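Side-chain contact in phenylacetate-CoA oxygenase subunit PaaB (Ralstonia eutropha JMP134, PDB 3EGR), which probably serves as a small, non-catalytic subunit of the multicomponent oxygenase that epoxidises the aromatic ring of phenylacetyl-CoA in phenylacetate degradation: residues A33-A36 against L37-R41. Sequence-based numbering, arbitrary orientation.
Sequences AQQA and LHMAR
Gln-34 and Leu-37, three residues apart on one helix, run alongside each other in the same direction. The glutamine chain bends at chi2 (-61°), which brings its amide alongside the leucine, with NE2 3.8 Å from CD1. This is van der Waals contact between an amide and a methyl group. Such a pair suits a flank where the helix meets a second subunit: Thr-62 of that subunit packs on Gln-34, and its Ala-63 on Leu-37, which also reaches Ile-53 of its own chain.

On another flank, the chain of Gln-35 is extended (chi1 -177°, chi2 -171°), and its CG lies 4.2 Å from SE of Met-39, a selenomethionine. The aliphatic part of the glutamine thus meets the selenium of the selenoether chain, while OE1 accepts a hydrogen bond from Thr-31 N just before the helix. Met-39 also packs on Leu-28.

Ala-36 and Ala-40, one turn apart, are buried against the sheet, where their small methyls let the helix sit close to Trp-10 and Val-12. Backbone hydrogen bonds join successive turns, among them Ala-40 N to Ala-36 O at 2.8 Å. The pattern is that of an amphipathic alpha-helix packed by its alanine-bearing face on a three-stranded antiparallel sheet.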
loop_
_atom_site.group_PDB
_atom_site.type_symbol
_atom_site.label_atom_id
_atom_site.label_comp_id
_atom_site.label_asym_id
_atom_site.label_seq_id
_atom_site.Cartn_x
_atom_site.Cartn_y
_atom_site.Cartn_z
ATOM N N ALA A 33 3.499 8.189 -7.112
ATOM C CA ALA A 33 3.271 7.162 -8.117
ATOM C C ALA A 33 3.350 7.746 -9.532
ATOM O O ALA A 33 3.871 7.109 -10.450
ATOM C CB ALA A 33 1.945 6.445 -7.884
ATOM N N GLN A 34 2.877 8.971 -9.704
ATOM C CA GLN A 34 2.878 9.570 -11.035
ATOM C C GLN A 34 4.276 9.957 -11.491
ATOM O O GLN A 34 4.594 9.821 -12.668
ATOM C CB GLN A 34 1.906 10.737 -11.107
ATOM C CG GLN A 34 0.447 10.287 -11.015
ATOM C CD GLN A 34 0.024 9.345 -12.155
ATOM O OE1 GLN A 34 0.225 9.646 -13.338
ATOM N NE2 GLN A 34 -0.571 8.207 -11.798
ATOM N N GLN A 35 5.116 10.408 -10.566
ATOM C CA GLN A 35 6.506 10.702 -10.904
ATOM C C GLN A 35 7.264 9.404 -11.171
ATOM O O GLN A 35 8.125 9.360 -12.062
ATOM C CB GLN A 35 7.192 11.531 -9.817
ATOM C CG GLN A 35 8.615 11.914 -10.168
ATOM C CD GLN A 35 9.398 12.561 -9.035
ATOM O OE1 GLN A 35 9.312 12.154 -7.874
ATOM N NE2 GLN A 35 10.198 13.567 -9.381
ATOM N N ALA A 36 6.938 8.347 -10.428
ATOM C CA ALA A 36 7.565 7.041 -10.651
ATOM C C ALA A 36 7.233 6.506 -12.050
ATOM O O ALA A 36 8.097 6.006 -12.767
ATOM C CB ALA A 36 7.137 6.070 -9.591
ATOM N N LEU A 37 5.977 6.634 -12.446
ATOM C CA LEU A 37 5.551 6.246 -13.799
ATOM C C LEU A 37 6.317 7.010 -14.867
ATOM O O LEU A 37 6.887 6.415 -15.769
ATOM C CB LEU A 37 4.051 6.513 -13.992
ATOM C CG LEU A 37 3.099 5.380 -13.669
ATOM C CD1 LEU A 37 1.682 5.893 -13.823
ATOM C CD2 LEU A 37 3.375 4.173 -14.572
ATOM N N HIS A 38 6.307 8.335 -14.752
ATOM C CA HIS A 38 7.026 9.206 -15.674
ATOM C C HIS A 38 8.504 8.798 -15.780
ATOM O O HIS A 38 9.023 8.647 -16.881
ATOM C CB HIS A 38 6.869 10.669 -15.244
ATOM C CG HIS A 38 7.624 11.645 -16.099
ATOM N ND1 HIS A 38 7.103 12.185 -17.260
ATOM C CD2 HIS A 38 8.855 12.200 -15.947
ATOM C CE1 HIS A 38 7.979 13.029 -17.782
ATOM N NE2 HIS A 38 9.050 13.053 -17.005
HETATM N N MSE A 39 9.163 8.604 -14.635
HETATM C CA MSE A 39 10.578 8.198 -14.609
HETATM C C MSE A 39 10.787 6.821 -15.229
HETATM O O MSE A 39 11.748 6.622 -15.975
HETATM C CB MSE A 39 11.141 8.174 -13.173
HETATM C CG MSE A 39 11.406 9.534 -12.564
HETATM SE SE MSE A 39 12.020 9.461 -10.702
HETATM C CE MSE A 39 13.673 8.491 -10.915
ATOM N N ALA A 40 9.930 5.866 -14.876
ATOM C CA ALA A 40 10.028 4.510 -15.422
ATOM C C ALA A 40 9.866 4.547 -16.937
ATOM O O ALA A 40 10.625 3.887 -17.665
ATOM C CB ALA A 40 9.012 3.560 -14.771
ATOM N N ARG A 41 8.897 5.341 -17.410
ATOM C CA ARG A 41 8.640 5.506 -18.854
ATOM C C ARG A 41 9.929 5.892 -19.583
ATOM O O ARG A 41 10.251 5.331 -20.631
ATOM C CB ARG A 41 7.523 6.550 -19.107
ATOM C CG ARG A 41 7.010 6.670 -20.575
ATOM C CD ARG A 41 5.814 7.664 -20.708
ATOM N NE ARG A 41 5.783 8.405 -21.982
ATOM C CZ ARG A 41 5.152 8.019 -23.093
ATOM N NH1 ARG A 41 4.469 6.878 -23.135
ATOM N NH2 ARG A 41 5.204 8.779 -24.182
#